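Long-range contacts in cell surface protein (Faecalibacterium prausnitzii A2-165, PDB 4GT6), which is of unknown function but, as an extracellular protein built from leucine-rich repeats, probably binds other proteins at the bacterial surface: residues 71-76 against 96-101; 311-316 against 334-339. All blocks are in the same frame, centred on the assembly; numbering follows the deposited sequence.

How the contacts relate
Following the chain from its N terminus, contact 1 comes first: it joins the loop that leaves strand 68-71 to the loop that leaves strand 91-94, closing one turn of the repeat coil. Contact 2 closes another such turn much later, bringing residues 311-316, which run into strand 315-317, beside residues 334-339, which run into strand 338-341. The two neither nest nor cross, since contact 1 is complete before contact 2 begins. They lie on opposite sides of the chain's centre, with nearest atoms about 45 Å apart, and fall in separate leucine-rich repeat regions. Together they illustrate how neighbouring coils can be joined through water or directly by backbone hydrogen bonds.

Contact 1 of 2, residues 71-76 against 96-101. With EDO (1,2-ethanediol), chain M.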
ATOM      1  N   ILE A  71     -18.846 -16.186  13.751  1.00 15.15           N
ATOM      2  CA  ILE A  71     -19.597 -14.991  14.134  0.50 14.55           C
ATOM      3  C   ILE A  71     -21.095 -15.217  13.868  1.00 19.35           C
ATOM      4  O   ILE A  71     -21.422 -15.680  12.774  1.00 20.69           O
ATOM      5  CB  ILE A  71     -19.048 -13.783  13.309  0.50 16.63           C
ATOM      6  CG1 ILE A  71     -17.516 -13.587  13.501  0.50 15.73           C
ATOM      7  CG2 ILE A  71     -19.830 -12.487  13.570  0.50 16.11           C
ATOM      8  CD1 ILE A  71     -16.897 -12.285  12.821  0.50 20.46           C
ATOM      9  N   PRO A  72     -22.016 -14.855  14.777  1.00 16.17           N
ATOM     10  CA  PRO A  72     -23.436 -14.997  14.447  1.00 16.46           C
ATOM     11  C   PRO A  72     -23.911 -13.893  13.490  1.00 17.90           C
ATOM     12  O   PRO A  72     -23.276 -12.826  13.391  1.00 16.06           O
ATOM     13  CB  PRO A  72     -24.109 -14.898  15.807  1.00 18.18           C
ATOM     14  CG  PRO A  72     -23.218 -14.006  16.605  1.00 20.23           C
ATOM     15  CD  PRO A  72     -21.831 -14.290  16.139  1.00 16.49           C
ATOM     16  N   ASP A  73     -25.047 -14.121  12.814  1.00 16.26           N
ATOM     17  CA  ASP A  73     -25.561 -13.106  11.874  1.00 16.94           C
ATOM     18  C   ASP A  73     -26.198 -11.897  12.626  1.00 19.32           C
ATOM     19  O   ASP A  73     -26.632 -10.943  11.982  1.00 20.15           O
ATOM     20  CB  ASP A  73     -26.519 -13.709  10.841  1.00 18.85           C
ATOM     21  CG  ASP A  73     -27.897 -14.090  11.323  1.00 23.94           C
ATOM     22  OD1 ASP A  73     -28.083 -14.243  12.554  1.00 22.44           O
ATOM     23  OD2 ASP A  73     -28.795 -14.243  10.468  1.00 30.47           O
ATOM     24  N   THR A  74     -26.175 -11.904  13.978  1.00 15.71           N
ATOM     25  CA  THR A  74     -26.628 -10.739  14.764  1.00 14.78           C
ATOM     26  C   THR A  74     -25.538  -9.617  14.715  1.00 17.39           C
ATOM     27  O   THR A  74     -25.840  -8.451  14.926  1.00 15.78           O
ATOM     28  CB  THR A  74     -26.904 -11.156  16.227  1.00 17.76           C
ATOM     29  OG1 THR A  74     -25.705 -11.733  16.789  1.00 17.92           O
ATOM     30  CG2 THR A  74     -28.097 -12.123  16.358  1.00 22.37           C
ATOM     31  N   VAL A  75     -24.273  -9.982  14.441  1.00 14.18           N
ATOM     32  CA  VAL A  75     -23.157  -9.026  14.467  1.00 12.47           C
ATOM     33  C   VAL A  75     -23.184  -8.116  13.234  1.00 16.51           C
ATOM     34  O   VAL A  75     -23.049  -8.587  12.092  1.00 16.34           O
ATOM     35  CB  VAL A  75     -21.785  -9.754  14.633  1.00 14.46           C
ATOM     36  CG1 VAL A  75     -20.620  -8.777  14.437  1.00 13.22           C
ATOM     37  CG2 VAL A  75     -21.690 -10.407  16.025  1.00 14.36           C
ATOM     38  N   THR A  76     -23.262  -6.802  13.480  1.00 13.54           N
ATOM     39  CA  THR A  76     -23.265  -5.826  12.382  1.00 12.67           C
ATOM     40  C   THR A  76     -21.956  -5.006  12.369  1.00 16.70           C
ATOM     41  O   THR A  76     -21.728  -4.224  11.448  1.00 14.83           O
ATOM     42  CB  THR A  76     -24.496  -4.899  12.497  1.00 17.58           C
ATOM     43  OG1 THR A  76     -24.396  -4.140  13.710  1.00 15.84           O
ATOM     44  CG2 THR A  76     -25.831  -5.675  12.436  1.00 17.47           C
ATOM     45  N   ASP A  96     -23.914 -21.159  11.205  1.00 25.22           N
ATOM     46  CA  ASP A  96     -24.924 -21.878  10.418  1.00 26.60           C
ATOM     47  C   ASP A  96     -24.871 -21.519   8.924  1.00 30.64           C
ATOM     48  O   ASP A  96     -25.849 -21.755   8.203  1.00 31.47           O
ATOM     49  CB  ASP A  96     -26.336 -21.638  10.994  1.00 29.25           C
ATOM     50  CG  ASP A  96     -26.489 -22.135  12.413  1.00 42.60           C
ATOM     51  OD1 ASP A  96     -25.998 -23.247  12.710  1.00 43.84           O
ATOM     52  OD2 ASP A  96     -27.100 -21.415  13.228  1.00 49.37           O
ATOM     53  N   ASN A  97     -23.724 -20.960   8.462  1.00 26.96           N
ATOM     54  CA  ASN A  97     -23.465 -20.565   7.072  1.00 27.46           C
ATOM     55  C   ASN A  97     -24.559 -19.583   6.562  1.00 30.24           C
ATOM     56  O   ASN A  97     -24.881 -19.552   5.374  1.00 30.35           O
ATOM     57  CB  ASN A  97     -23.353 -21.831   6.159  1.00 33.83           C
ATOM     58  CG  ASN A  97     -22.707 -21.616   4.811  1.00 71.24           C
ATOM     59  OD1 ASN A  97     -21.663 -20.964   4.679  1.00 69.48           O
ATOM     60  ND2 ASN A  97     -23.305 -22.195   3.774  1.00 66.88           N
ATOM     61  N   LYS A  98     -25.119 -18.768   7.474  1.00 25.05           N
ATOM     62  CA  LYS A  98     -26.102 -17.750   7.102  1.00 24.19           C
ATOM     63  C   LYS A  98     -25.388 -16.563   6.437  1.00 26.55           C
ATOM     64  O   LYS A  98     -24.187 -16.401   6.647  1.00 24.16           O
ATOM     65  CB  LYS A  98     -26.868 -17.280   8.352  1.00 25.59           C
ATOM     66  CG  LYS A  98     -27.937 -18.263   8.805  1.00 33.13           C
ATOM     67  CD  LYS A  98     -28.460 -17.899  10.173  1.00 42.90           C
ATOM     68  CE  LYS A  98     -29.579 -18.819  10.594  1.00 55.99           C
ATOM     69  NZ  LYS A  98     -29.967 -18.596  12.010  1.00 65.54           N
ATOM     70  N   PRO A  99     -26.080 -15.716   5.636  1.00 24.83           N
ATOM     71  CA  PRO A  99     -25.403 -14.521   5.083  1.00 24.35           C
ATOM     72  C   PRO A  99     -24.852 -13.599   6.188  1.00 24.53           C
ATOM     73  O   PRO A  99     -25.491 -13.409   7.221  1.00 22.07           O
ATOM     74  CB  PRO A  99     -26.521 -13.806   4.301  1.00 26.42           C
ATOM     75  CG  PRO A  99     -27.531 -14.890   3.998  1.00 31.06           C
ATOM     76  CD  PRO A  99     -27.502 -15.769   5.222  1.00 26.64           C
ATOM     77  N   SER A 100     -23.667 -13.021   5.961  1.00 20.68           N
ATOM     78  CA  SER A 100     -23.071 -12.054   6.897  1.00 19.68           C
ATOM     79  C   SER A 100     -23.963 -10.805   7.023  1.00 22.91           C
ATOM     80  O   SER A 100     -24.519 -10.356   6.017  1.00 21.89           O
ATOM     81  CB  SER A 100     -21.687 -11.635   6.407  1.00 19.46           C
ATOM     82  OG  SER A 100     -21.152 -10.661   7.287  1.00 21.83           O
ATOM     83  N   CYS A 101     -24.091 -10.246   8.244  1.00 17.70           N
ATOM     84  CA  CYS A 101     -24.808  -8.984   8.475  1.00 18.05           C
ATOM     85  C   CYS A 101     -23.824  -7.897   8.926  1.00 17.35           C
ATOM     86  O   CYS A 101     -24.235  -6.803   9.326  1.00 15.00           O
ATOM     87  CB  CYS A 101     -25.951  -9.171   9.465  1.00 20.54           C
ATOM     88  SG  CYS A 101     -27.330 -10.135   8.785  1.00 25.52           S
TER
HETATM   89  C1  EDO M 911     -21.440 -16.243   5.016  1.00 51.33           C
HETATM   90  O1  EDO M 911     -21.964 -17.558   5.148  1.00 49.08           O
HETATM   91  C2  EDO M 911     -21.997 -15.490   3.783  1.00 52.63           C
HETATM   92  O2  EDO M 911     -21.759 -14.079   3.883  1.00 50.28           O
HETATM   93  O   HOH W   1     -22.951 -11.111  10.865  1.00 16.53           O
HETATM   94  O   HOH W   2     -28.132 -13.720   7.836  1.00 24.39           O
HETATM   95  O   HOH W   3     -31.006 -15.597  11.009  1.00 52.19           O
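In D73, CG sits between the backbone N and the carbonyl carbon (chi1 74°), while in K98 it lies anti to the carbonyl carbon (chi1 -77°); the lysine chain continues extended, and the two side chains cross obliquely. What meets is the carboxylate and the aliphatic part of the lysine, with D73 OD2 3.7 Å from K98 CD. The charged atoms stay apart, D73 OD2 and K98 NZ being separated by 4.8 Å. A water spans the gap, donating to OD2 and accepting a weak bond from NZ. A second water, 2.8 Å from D73 OD2, also donates to P99 O, so the same carboxylate oxygen is anchored to the opposite backbone. A third water donates to P72 O and to V75 O, 2.8 Å away, and accepts from C101 N at 3.0 Å, linking the type I turn P72 to V75 with the next coil. C101 packs against that turn, its CB 3.2 Å from D73 O. T76 CA makes a CA-H...O contact with C101 O at 3.4 Å. On the far coil, 1,2-ethanediol, probably from the crystallisation liquor, bridges K98 O and S100 N. With no direct hydrogen bond between the two segments, their polar atoms are joined largely through bridging water, while backbone bonds from T76 to K103 and K104 tie the leucine-rich repeat coils directly just beyond; the opposite charges of D73 and K98 probably attract each other.

Contact 2 of 2, residues 311-316 against 334-339; sequences ISLKSI and EQLERI
K314 O is gripped by two successive amides of the neighbouring coil: E337 N at 2.8 Å, tilted from the carbonyl plane, and R338 N at 3.2 Å, lying in that plane. The bond from I316 N to R338 O, 3.1 Å, then carries the parallel pairing onward, and S315 and R338 face each other as a bridge. On their side of the sheet, S315 OG is anti to its backbone N (chi1 180°) and meets the edge of the guanidinium, accepting from R338 NH1 at 2.7 Å, close to the plane of the group. R338 also forms salt bridges through NH2 to D317 and through NE to E363, so three of its nitrogens are engaged and the group's rotation is restricted. An alanine in place of R338 would probably leave S315 OG without this donor and deprive D317 and E363 of this salt-bridge partner. The other side of the sheet is apolar: I316 and I339 lie side by side, with I316 CG2 tightly packed 3.5 Å from I339 CD1 and 3.8 Å from L336 CD1. Before the strands begin, a water joins L313 O to Q335 N, and K314 CE rests 3.5 Å from E337 OE2. Strand 338-341 lies between strands 315-317 and 361-364 in a parallel sheet of leucine-rich repeat coils, where I316 packs on F295 and F330 and I339 on F353 and I362.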
ATOM      1  N   ILE A 311      20.714  -2.650 -10.861  1.00 23.13           N
ATOM      2  CA  ILE A 311      21.909  -3.482 -11.009  1.00 25.43           C
ATOM      3  C   ILE A 311      22.427  -3.635 -12.468  1.00 31.83           C
ATOM      4  O   ILE A 311      23.505  -4.198 -12.631  1.00 33.92           O
ATOM      5  CB  ILE A 311      21.702  -4.864 -10.301  1.00 29.29           C
ATOM      6  CG1 ILE A 311      20.532  -5.690 -10.904  1.00 29.38           C
ATOM      7  CG2 ILE A 311      21.522  -4.666  -8.784  1.00 29.98           C
ATOM      8  CD1 ILE A 311      20.624  -7.229 -10.657  1.00 36.19           C
ATOM      9  N   SER A 312      21.725  -3.113 -13.493  1.00 28.15           N
ATOM     10  CA  SER A 312      22.196  -3.165 -14.896  1.00 28.25           C
ATOM     11  C   SER A 312      22.697  -1.802 -15.363  1.00 30.60           C
ATOM     12  O   SER A 312      23.234  -1.683 -16.465  1.00 32.01           O
ATOM     13  CB  SER A 312      21.092  -3.639 -15.835  1.00 27.85           C
ATOM     14  OG  SER A 312      20.903  -5.026 -15.664  1.00 34.41           O
ATOM     15  N   LEU A 313      22.536  -0.780 -14.530  1.00 25.71           N
ATOM     16  CA  LEU A 313      22.966   0.568 -14.859  1.00 25.71           C
ATOM     17  C   LEU A 313      24.487   0.628 -14.915  1.00 27.65           C
ATOM     18  O   LEU A 313      25.129   0.348 -13.912  1.00 27.94           O
ATOM     19  CB  LEU A 313      22.424   1.524 -13.800  1.00 26.21           C
ATOM     20  CG  LEU A 313      22.233   2.959 -14.203  1.00 32.36           C
ATOM     21  CD1 LEU A 313      21.437   3.060 -15.530  1.00 32.71           C
ATOM     22  CD2 LEU A 313      21.483   3.715 -13.088  1.00 33.54           C
ATOM     23  N   LYS A 314      25.061   0.942 -16.080  1.00 23.57           N
ATOM     24  CA  LYS A 314      26.532   0.991 -16.233  1.00 24.94           C
ATOM     25  C   LYS A 314      27.085   2.422 -16.314  1.00 30.24           C
ATOM     26  O   LYS A 314      28.207   2.676 -15.875  1.00 28.96           O
ATOM     27  CB  LYS A 314      26.965   0.237 -17.498  1.00 28.18           C
ATOM     28  CG  LYS A 314      27.095  -1.271 -17.307  1.00 41.82           C
ATOM     29  CD  LYS A 314      27.702  -1.958 -18.535  1.00 54.33           C
ATOM     30  CE  LYS A 314      29.211  -1.833 -18.617  1.00 68.40           C
ATOM     31  NZ  LYS A 314      29.746  -2.364 -19.899  1.00 78.61           N
ATOM     32  N   SER A 315      26.333   3.319 -16.963  1.00 28.28           N
ATOM     33  CA  SER A 315      26.725   4.703 -17.194  1.00 29.28           C
ATOM     34  C   SER A 315      25.504   5.593 -17.068  1.00 33.90           C
ATOM     35  O   SER A 315      24.407   5.193 -17.480  1.00 34.82           O
ATOM     36  CB  SER A 315      27.344   4.840 -18.584  1.00 34.38           C
ATOM     37  OG  SER A 315      27.744   6.171 -18.862  1.00 45.71           O
ATOM     38  N   ILE A 316      25.671   6.769 -16.459  1.00 28.23           N
ATOM     39  CA  ILE A 316      24.560   7.709 -16.308  1.00 27.28           C
ATOM     40  C   ILE A 316      25.111   9.142 -16.340  1.00 29.34           C
ATOM     41  O   ILE A 316      26.171   9.420 -15.775  1.00 27.22           O
ATOM     42  CB  ILE A 316      23.670   7.410 -15.057  1.00 30.40           C
ATOM     43  CG1 ILE A 316      22.358   8.245 -15.066  1.00 30.89           C
ATOM     44  CG2 ILE A 316      24.427   7.531 -13.735  1.00 31.49           C
ATOM     45  CD1 ILE A 316      21.236   7.671 -14.260  1.00 37.63           C
ATOM     46  N   GLU A 334      25.515  -2.003  -8.433  0.50 28.44           N
ATOM     47  CA  GLU A 334      26.729  -2.833  -8.473  0.50 29.80           C
ATOM     48  C   GLU A 334      27.487  -2.808  -9.817  0.50 34.32           C
ATOM     49  O   GLU A 334      28.664  -3.167  -9.832  0.50 35.85           O
ATOM     50  CB  GLU A 334      26.393  -4.296  -8.092  0.50 31.91           C
ATOM     51  CG  GLU A 334      25.292  -4.944  -8.922  0.50 37.44           C
ATOM     52  CD  GLU A 334      24.799  -6.308  -8.471  0.50 49.44           C
ATOM     53  OE1 GLU A 334      24.294  -6.428  -7.330  0.50 39.57           O
ATOM     54  OE2 GLU A 334      24.833  -7.239  -9.304  0.50 39.10           O
ATOM     55  N   GLN A 335      26.834  -2.405 -10.926  1.00 29.60           N
ATOM     56  CA  GLN A 335      27.466  -2.386 -12.251  0.50 29.87           C
ATOM     57  C   GLN A 335      27.755  -0.960 -12.739  1.00 32.41           C
ATOM     58  O   GLN A 335      28.324  -0.782 -13.822  1.00 32.04           O
ATOM     59  CB  GLN A 335      26.590  -3.127 -13.279  0.50 30.76           C
ATOM     60  CG  GLN A 335      26.714  -4.653 -13.226  0.80 42.07           C
ATOM     61  CD  GLN A 335      25.846  -5.331 -14.269  0.80 65.96           C
ATOM     62  OE1 GLN A 335      25.941  -5.068 -15.476  0.80 59.84           O
ATOM     63  NE2 GLN A 335      24.961  -6.213 -13.819  0.80 64.17           N
ATOM     64  N   LEU A 336      27.383   0.063 -11.943  1.00 27.80           N
ATOM     65  CA  LEU A 336      27.604   1.462 -12.307  1.00 26.26           C
ATOM     66  C   LEU A 336      29.096   1.774 -12.320  1.00 30.43           C
ATOM     67  O   LEU A 336      29.736   1.682 -11.277  1.00 31.40           O
ATOM     68  CB  LEU A 336      26.842   2.391 -11.345  1.00 24.86           C
ATOM     69  CG  LEU A 336      26.895   3.897 -11.614  1.00 27.84           C
ATOM     70  CD1 LEU A 336      26.228   4.257 -12.969  1.00 27.85           C
ATOM     71  CD2 LEU A 336      26.198   4.650 -10.487  1.00 26.86           C
ATOM     72  N   GLU A 337      29.652   2.078 -13.513  1.00 27.81           N
ATOM     73  CA  GLU A 337      31.092   2.351 -13.713  1.00 30.14           C
ATOM     74  C   GLU A 337      31.384   3.821 -13.891  1.00 34.25           C
ATOM     75  O   GLU A 337      32.441   4.293 -13.473  1.00 34.99           O
ATOM     76  CB  GLU A 337      31.631   1.631 -14.976  1.00 33.04           C
ATOM     77  CG  GLU A 337      31.558   0.116 -14.968  1.00 47.03           C
ATOM     78  CD  GLU A 337      31.817  -0.558 -16.307  1.00 73.81           C
ATOM     79  OE1 GLU A 337      31.903   0.149 -17.340  1.00 76.02           O
ATOM     80  OE2 GLU A 337      31.910  -1.806 -16.326  1.00 66.05           O
ATOM     81  N   ARG A 338      30.474   4.530 -14.576  1.00 29.84           N
ATOM     82  CA  ARG A 338      30.654   5.919 -14.942  1.00 29.22           C
ATOM     83  C   ARG A 338      29.461   6.772 -14.554  1.00 29.80           C
ATOM     84  O   ARG A 338      28.313   6.399 -14.808  1.00 26.30           O
ATOM     85  CB  ARG A 338      30.877   6.017 -16.463  1.00 30.46           C
ATOM     86  CG  ARG A 338      31.198   7.417 -16.987  1.00 37.70           C
ATOM     87  CD  ARG A 338      30.958   7.506 -18.482  1.00 40.68           C
ATOM     88  NE  ARG A 338      30.788   8.892 -18.906  1.00 44.52           N
ATOM     89  CZ  ARG A 338      29.615   9.476 -19.136  1.00 54.96           C
ATOM     90  NH1 ARG A 338      28.487   8.781 -19.032  1.00 36.37           N
ATOM     91  NH2 ARG A 338      29.563  10.749 -19.504  1.00 45.52           N
ATOM     92  N   ILE A 339      29.742   7.942 -13.986  1.00 28.02           N
ATOM     93  CA  ILE A 339      28.695   8.911 -13.672  1.00 26.94           C
ATOM     94  C   ILE A 339      29.217  10.314 -13.968  1.00 30.16           C
ATOM     95  O   ILE A 339      30.310  10.670 -13.536  1.00 31.47           O
ATOM     96  CB  ILE A 339      28.087   8.785 -12.241  1.00 29.76           C
ATOM     97  CG1 ILE A 339      26.930   9.825 -12.047  1.00 29.94           C
ATOM     98  CG2 ILE A 339      29.156   8.893 -11.140  1.00 30.90           C
ATOM     99  CD1 ILE A 339      25.831   9.405 -11.162  1.00 36.00           C
TER
HETATM  100  O   HOH W   4      24.363  -0.903 -11.703  1.00 25.53           O